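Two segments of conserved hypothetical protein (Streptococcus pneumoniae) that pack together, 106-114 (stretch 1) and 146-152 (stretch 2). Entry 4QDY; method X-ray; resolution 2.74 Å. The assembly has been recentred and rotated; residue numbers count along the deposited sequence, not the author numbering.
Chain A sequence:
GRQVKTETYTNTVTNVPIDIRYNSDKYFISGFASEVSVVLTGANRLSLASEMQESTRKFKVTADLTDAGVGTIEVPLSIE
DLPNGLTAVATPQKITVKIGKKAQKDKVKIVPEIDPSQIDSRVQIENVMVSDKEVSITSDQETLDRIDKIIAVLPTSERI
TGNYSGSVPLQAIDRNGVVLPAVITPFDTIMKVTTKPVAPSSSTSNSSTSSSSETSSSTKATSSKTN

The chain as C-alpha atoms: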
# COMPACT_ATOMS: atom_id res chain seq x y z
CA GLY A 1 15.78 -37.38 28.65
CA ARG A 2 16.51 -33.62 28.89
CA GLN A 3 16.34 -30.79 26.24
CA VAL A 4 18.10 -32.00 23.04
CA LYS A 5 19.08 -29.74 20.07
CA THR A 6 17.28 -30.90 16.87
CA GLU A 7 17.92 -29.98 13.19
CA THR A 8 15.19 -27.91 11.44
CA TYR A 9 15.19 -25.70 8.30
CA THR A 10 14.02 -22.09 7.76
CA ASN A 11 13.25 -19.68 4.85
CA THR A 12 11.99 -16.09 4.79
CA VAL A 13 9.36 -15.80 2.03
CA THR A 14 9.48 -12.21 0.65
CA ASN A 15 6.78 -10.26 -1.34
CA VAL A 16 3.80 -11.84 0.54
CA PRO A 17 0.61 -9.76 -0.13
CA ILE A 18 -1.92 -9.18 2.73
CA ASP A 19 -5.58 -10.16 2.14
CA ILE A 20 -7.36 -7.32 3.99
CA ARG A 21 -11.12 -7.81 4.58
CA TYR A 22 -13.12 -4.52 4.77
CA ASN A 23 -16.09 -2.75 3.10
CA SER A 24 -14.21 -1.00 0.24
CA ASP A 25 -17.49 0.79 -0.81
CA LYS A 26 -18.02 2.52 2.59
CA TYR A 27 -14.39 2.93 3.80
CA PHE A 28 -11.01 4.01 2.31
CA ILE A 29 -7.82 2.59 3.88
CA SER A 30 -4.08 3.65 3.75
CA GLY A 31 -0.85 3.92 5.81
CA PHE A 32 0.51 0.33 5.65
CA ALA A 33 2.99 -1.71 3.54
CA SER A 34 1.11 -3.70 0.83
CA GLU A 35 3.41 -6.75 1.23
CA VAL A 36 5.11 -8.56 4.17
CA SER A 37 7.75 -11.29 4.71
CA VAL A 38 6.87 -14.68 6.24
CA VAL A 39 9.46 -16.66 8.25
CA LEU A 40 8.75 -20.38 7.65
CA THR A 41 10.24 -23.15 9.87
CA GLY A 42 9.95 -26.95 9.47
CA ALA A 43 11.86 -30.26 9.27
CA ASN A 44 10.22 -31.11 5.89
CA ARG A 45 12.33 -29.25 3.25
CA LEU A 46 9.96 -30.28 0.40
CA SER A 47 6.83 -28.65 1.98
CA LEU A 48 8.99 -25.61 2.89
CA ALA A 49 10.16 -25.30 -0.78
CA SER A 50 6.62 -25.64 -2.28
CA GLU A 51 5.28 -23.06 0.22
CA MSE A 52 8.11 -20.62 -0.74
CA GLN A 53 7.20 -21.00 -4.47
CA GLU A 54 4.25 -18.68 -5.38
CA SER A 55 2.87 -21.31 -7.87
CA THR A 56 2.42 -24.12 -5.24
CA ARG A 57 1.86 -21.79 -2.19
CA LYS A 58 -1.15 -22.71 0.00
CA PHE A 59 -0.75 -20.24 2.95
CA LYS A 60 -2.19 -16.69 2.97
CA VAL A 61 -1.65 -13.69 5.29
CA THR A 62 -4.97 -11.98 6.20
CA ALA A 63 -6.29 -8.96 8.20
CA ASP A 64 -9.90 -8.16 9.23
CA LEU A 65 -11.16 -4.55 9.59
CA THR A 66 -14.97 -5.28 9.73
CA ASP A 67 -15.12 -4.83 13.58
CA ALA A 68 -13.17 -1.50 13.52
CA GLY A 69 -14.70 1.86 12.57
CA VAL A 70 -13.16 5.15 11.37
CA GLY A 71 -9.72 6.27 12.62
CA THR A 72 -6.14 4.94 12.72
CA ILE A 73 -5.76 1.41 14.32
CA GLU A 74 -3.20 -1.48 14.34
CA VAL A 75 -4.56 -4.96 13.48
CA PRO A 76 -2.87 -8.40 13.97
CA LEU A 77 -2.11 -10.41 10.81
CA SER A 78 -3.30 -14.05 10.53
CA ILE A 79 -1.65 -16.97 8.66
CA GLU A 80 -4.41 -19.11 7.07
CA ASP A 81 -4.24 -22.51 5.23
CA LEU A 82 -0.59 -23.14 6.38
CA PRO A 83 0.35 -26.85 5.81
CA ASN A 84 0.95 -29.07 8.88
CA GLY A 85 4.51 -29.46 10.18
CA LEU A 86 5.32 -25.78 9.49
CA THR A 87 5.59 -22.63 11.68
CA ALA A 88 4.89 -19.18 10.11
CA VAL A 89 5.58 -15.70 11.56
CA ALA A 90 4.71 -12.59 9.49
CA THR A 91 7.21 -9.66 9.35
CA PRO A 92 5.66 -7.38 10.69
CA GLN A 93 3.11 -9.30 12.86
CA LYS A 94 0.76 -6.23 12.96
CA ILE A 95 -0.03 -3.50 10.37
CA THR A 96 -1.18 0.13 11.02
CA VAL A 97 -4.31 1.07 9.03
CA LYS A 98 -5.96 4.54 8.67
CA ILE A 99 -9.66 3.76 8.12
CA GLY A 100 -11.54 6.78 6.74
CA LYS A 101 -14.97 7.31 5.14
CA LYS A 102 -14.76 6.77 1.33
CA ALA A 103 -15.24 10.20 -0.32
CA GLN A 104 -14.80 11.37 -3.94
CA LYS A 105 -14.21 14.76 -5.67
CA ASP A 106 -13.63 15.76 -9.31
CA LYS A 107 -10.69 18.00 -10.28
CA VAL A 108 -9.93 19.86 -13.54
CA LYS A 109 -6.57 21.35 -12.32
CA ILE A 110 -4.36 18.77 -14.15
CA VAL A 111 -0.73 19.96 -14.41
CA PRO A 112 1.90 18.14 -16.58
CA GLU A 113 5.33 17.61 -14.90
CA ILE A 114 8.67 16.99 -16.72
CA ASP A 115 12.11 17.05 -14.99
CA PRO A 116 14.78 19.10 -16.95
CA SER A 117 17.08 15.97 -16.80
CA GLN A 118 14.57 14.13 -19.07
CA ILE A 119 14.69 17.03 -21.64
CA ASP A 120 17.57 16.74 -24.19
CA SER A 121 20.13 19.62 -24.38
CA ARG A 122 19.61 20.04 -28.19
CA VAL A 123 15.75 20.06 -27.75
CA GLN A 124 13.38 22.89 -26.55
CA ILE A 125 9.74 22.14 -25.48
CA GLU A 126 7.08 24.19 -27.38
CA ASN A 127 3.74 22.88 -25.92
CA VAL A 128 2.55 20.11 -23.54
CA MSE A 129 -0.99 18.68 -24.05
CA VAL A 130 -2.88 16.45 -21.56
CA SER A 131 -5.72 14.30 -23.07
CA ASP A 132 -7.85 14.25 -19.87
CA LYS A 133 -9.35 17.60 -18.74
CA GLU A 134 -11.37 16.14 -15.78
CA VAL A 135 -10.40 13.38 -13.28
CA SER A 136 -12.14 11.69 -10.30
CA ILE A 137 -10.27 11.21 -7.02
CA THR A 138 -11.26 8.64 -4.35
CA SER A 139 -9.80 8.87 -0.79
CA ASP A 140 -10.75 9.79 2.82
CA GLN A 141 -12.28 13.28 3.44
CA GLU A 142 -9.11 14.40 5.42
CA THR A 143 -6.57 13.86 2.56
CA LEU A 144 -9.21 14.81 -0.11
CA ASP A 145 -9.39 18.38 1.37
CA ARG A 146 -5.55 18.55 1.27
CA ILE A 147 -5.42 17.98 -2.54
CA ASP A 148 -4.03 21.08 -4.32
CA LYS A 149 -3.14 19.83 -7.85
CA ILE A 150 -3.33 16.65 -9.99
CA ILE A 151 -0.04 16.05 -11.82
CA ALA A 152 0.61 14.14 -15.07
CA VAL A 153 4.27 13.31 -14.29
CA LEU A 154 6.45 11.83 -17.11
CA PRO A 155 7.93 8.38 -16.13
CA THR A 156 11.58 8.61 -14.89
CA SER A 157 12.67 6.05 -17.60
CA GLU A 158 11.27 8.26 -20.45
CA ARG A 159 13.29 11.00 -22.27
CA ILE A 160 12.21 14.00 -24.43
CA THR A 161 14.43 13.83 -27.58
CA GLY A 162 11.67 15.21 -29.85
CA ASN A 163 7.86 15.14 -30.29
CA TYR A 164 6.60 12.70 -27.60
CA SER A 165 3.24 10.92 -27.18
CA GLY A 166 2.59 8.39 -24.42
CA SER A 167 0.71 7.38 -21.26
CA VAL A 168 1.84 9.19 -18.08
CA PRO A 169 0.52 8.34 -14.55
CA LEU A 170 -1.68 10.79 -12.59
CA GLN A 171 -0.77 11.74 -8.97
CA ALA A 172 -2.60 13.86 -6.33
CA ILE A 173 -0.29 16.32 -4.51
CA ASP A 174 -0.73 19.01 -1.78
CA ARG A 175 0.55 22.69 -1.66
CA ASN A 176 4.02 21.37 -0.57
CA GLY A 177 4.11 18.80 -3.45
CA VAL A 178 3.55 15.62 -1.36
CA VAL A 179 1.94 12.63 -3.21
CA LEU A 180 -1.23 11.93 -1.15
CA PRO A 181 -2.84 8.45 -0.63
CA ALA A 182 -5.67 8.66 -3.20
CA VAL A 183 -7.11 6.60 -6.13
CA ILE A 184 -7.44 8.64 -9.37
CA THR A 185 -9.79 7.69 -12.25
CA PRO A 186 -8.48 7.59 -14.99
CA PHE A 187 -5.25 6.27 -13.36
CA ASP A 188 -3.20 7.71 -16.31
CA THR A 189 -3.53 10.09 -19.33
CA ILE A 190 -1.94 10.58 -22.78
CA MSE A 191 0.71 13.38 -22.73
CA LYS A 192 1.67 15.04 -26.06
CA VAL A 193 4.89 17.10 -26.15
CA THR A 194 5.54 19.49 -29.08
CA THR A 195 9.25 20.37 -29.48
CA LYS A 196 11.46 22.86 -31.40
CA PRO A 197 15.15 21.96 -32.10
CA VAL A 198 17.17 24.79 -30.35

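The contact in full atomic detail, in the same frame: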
# COMPACT_ATOMS: atom_id res chain seq x y z
N ASP A 106 -14.17 15.60 -7.96
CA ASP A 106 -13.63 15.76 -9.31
C ASP A 106 -12.75 17.00 -9.40
O ASP A 106 -13.11 18.05 -8.86
CB ASP A 106 -14.74 15.83 -10.37
CG ASP A 106 -15.46 14.52 -10.67
OD1 ASP A 106 -15.37 13.59 -9.83
OD2 ASP A 106 -16.12 14.43 -11.72
N LYS A 107 -11.59 16.88 -10.08
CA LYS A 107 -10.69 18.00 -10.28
C LYS A 107 -10.36 18.16 -11.76
O LYS A 107 -10.27 17.18 -12.50
CB LYS A 107 -9.39 17.88 -9.46
CG LYS A 107 -9.61 18.16 -7.97
CD LYS A 107 -8.31 18.42 -7.20
CE LYS A 107 -7.60 19.72 -7.54
NZ LYS A 107 -8.40 20.92 -7.19
N VAL A 108 -10.23 19.42 -12.17
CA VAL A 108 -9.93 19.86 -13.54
C VAL A 108 -8.49 20.40 -13.60
O VAL A 108 -7.91 20.45 -14.69
CB VAL A 108 -10.96 20.91 -14.05
CG1 VAL A 108 -12.34 20.28 -14.25
CG2 VAL A 108 -11.05 22.12 -13.12
N LYS A 109 -7.93 20.80 -12.44
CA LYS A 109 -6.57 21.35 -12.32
C LYS A 109 -5.53 20.23 -12.50
O LYS A 109 -4.95 19.75 -11.52
CB LYS A 109 -6.41 22.06 -10.96
N ILE A 110 -5.31 19.82 -13.77
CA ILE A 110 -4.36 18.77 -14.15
C ILE A 110 -3.13 19.46 -14.74
O ILE A 110 -3.23 20.13 -15.78
CB ILE A 110 -5.01 17.73 -15.11
CG1 ILE A 110 -6.33 17.17 -14.51
CG2 ILE A 110 -4.02 16.60 -15.46
CD1 ILE A 110 -7.23 16.43 -15.45
N VAL A 111 -1.99 19.31 -14.06
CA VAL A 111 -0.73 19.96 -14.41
C VAL A 111 0.30 18.93 -14.91
O VAL A 111 0.66 18.03 -14.15
CB VAL A 111 -0.17 20.75 -13.19
CG1 VAL A 111 1.18 21.39 -13.49
CG2 VAL A 111 -1.17 21.80 -12.70
N PRO A 112 0.85 19.08 -16.13
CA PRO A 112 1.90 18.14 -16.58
C PRO A 112 3.24 18.48 -15.93
O PRO A 112 3.55 19.66 -15.75
CB PRO A 112 1.93 18.32 -18.10
CG PRO A 112 0.87 19.35 -18.43
CD PRO A 112 0.58 20.09 -17.17
N GLU A 113 4.02 17.45 -15.55
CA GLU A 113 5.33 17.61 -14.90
C GLU A 113 6.42 16.84 -15.64
O GLU A 113 6.27 15.63 -15.88
CB GLU A 113 5.28 17.15 -13.43
CG GLU A 113 4.45 18.02 -12.50
CD GLU A 113 4.96 19.42 -12.21
OE1 GLU A 113 6.19 19.64 -12.29
OE2 GLU A 113 4.14 20.28 -11.82
N ILE A 114 7.50 17.54 -16.03
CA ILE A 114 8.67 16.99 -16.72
C ILE A 114 9.93 17.57 -16.06
O ILE A 114 10.06 18.78 -15.93
CB ILE A 114 8.65 17.26 -18.27
CG1 ILE A 114 7.38 16.65 -18.94
CG2 ILE A 114 9.93 16.72 -18.94
CD1 ILE A 114 7.16 17.00 -20.44
N ARG A 146 -6.95 18.16 1.39
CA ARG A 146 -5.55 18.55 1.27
C ARG A 146 -5.03 18.50 -0.18
O ARG A 146 -3.88 18.88 -0.40
CB ARG A 146 -4.66 17.64 2.13
CG ARG A 146 -4.89 17.75 3.63
CD ARG A 146 -3.57 17.74 4.35
NE ARG A 146 -2.77 16.56 4.04
CZ ARG A 146 -1.49 16.42 4.35
NH1 ARG A 146 -0.84 17.40 4.97
NH2 ARG A 146 -0.83 15.31 4.03
N ILE A 147 -5.84 18.05 -1.14
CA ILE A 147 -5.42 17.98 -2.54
C ILE A 147 -5.41 19.40 -3.13
O ILE A 147 -6.40 20.12 -3.04
CB ILE A 147 -6.30 17.02 -3.39
CG1 ILE A 147 -6.34 15.60 -2.76
CG2 ILE A 147 -5.80 16.96 -4.84
CD1 ILE A 147 -7.31 14.63 -3.37
N ASP A 148 -4.25 19.78 -3.69
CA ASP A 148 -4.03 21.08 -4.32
C ASP A 148 -4.08 20.95 -5.84
O ASP A 148 -4.87 21.64 -6.49
CB ASP A 148 -2.68 21.65 -3.86
CG ASP A 148 -2.34 23.02 -4.43
OD1 ASP A 148 -3.21 23.90 -4.40
OD2 ASP A 148 -1.17 23.22 -4.81
N LYS A 149 -3.24 20.06 -6.41
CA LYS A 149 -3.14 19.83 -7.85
C LYS A 149 -2.98 18.35 -8.20
O LYS A 149 -2.42 17.57 -7.42
CB LYS A 149 -1.94 20.59 -8.45
CG LYS A 149 -2.06 22.11 -8.43
N ILE A 150 -3.47 17.97 -9.39
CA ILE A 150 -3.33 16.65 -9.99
C ILE A 150 -2.20 16.78 -10.99
O ILE A 150 -2.23 17.71 -11.80
CB ILE A 150 -4.66 16.09 -10.59
CG1 ILE A 150 -5.85 16.17 -9.59
CG2 ILE A 150 -4.49 14.68 -11.19
CD1 ILE A 150 -5.72 15.40 -8.25
N ILE A 151 -1.18 15.92 -10.91
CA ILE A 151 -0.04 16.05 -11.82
C ILE A 151 0.06 14.84 -12.75
O ILE A 151 -0.14 13.70 -12.33
CB ILE A 151 1.31 16.29 -11.08
CG1 ILE A 151 1.65 15.15 -10.07
CG2 ILE A 151 1.31 17.67 -10.40
CD1 ILE A 151 3.07 15.17 -9.47
N ALA A 152 0.37 15.12 -14.02
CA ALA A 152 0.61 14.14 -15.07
C ALA A 152 2.12 14.07 -15.31
O ALA A 152 2.65 14.66 -16.25
CB ALA A 152 -0.16 14.51 -16.33

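The two stretches pair as parallel beta strands. Ile-110 pairs with Ile-150, Val-111 with Ile-151 and Pro-112 with Ala-152. The CA atoms of Pro-112 and Ala-152 are 4.5 Å apart.

Four backbone hydrogen bonds hold the pair. Ile-150 N donates to Lys-109 O at 3.1 Å, and Val-111 N donates to Ile-150 O at 2.8 Å. Ala-152 N donates to Val-111 O at 2.9 Å, and Glu-113 N donates to Ala-152 O at 3.2 Å. All four are nearly straight, with angles at hydrogen of 162° to 173°. Ile-150 and Ala-152 each use both N and O, and Val-111 does the same from the other strand. Pro-112 has no N-H to give, but its nitrogen is not called on in this register, so the ladder continues past it.

CA-H...O contacts supplement the ladder. Ile-110 CA lies 3.3 Å from Ile-150 O, and Ile-151 CA lies 3.1 Å from Val-111 O. Both oxygens also accept an N-H. The contact from Pro-112 CA to Ala-152 O is longer, at 3.6 Å.

Side chains alternate between the two faces of the sheet. Ile-110, Pro-112, Ile-150 and Ala-152 share one face. There Ile-110 CG1 is 4.4 Å from Ile-150 CB, and Ile-110 CG2 is 4.5 Å from Ala-152 CB. Val-111 and Ile-151 share the other face, with Val-111 CB 4.4 Å from Ile-151 CG2. Glu-113 CG also approaches Ile-151 CG2, at 3.8 Å, so the aliphatic part of the glutamate meets the isoleucine.

Lys-107 extends the contact before the paired strands. Its CB is 3.9 Å from Ile-150 CG1, and its CD is 3.7 Å from Ile-147 CG2. These are carbon contacts, made by the lysine's aliphatic chain.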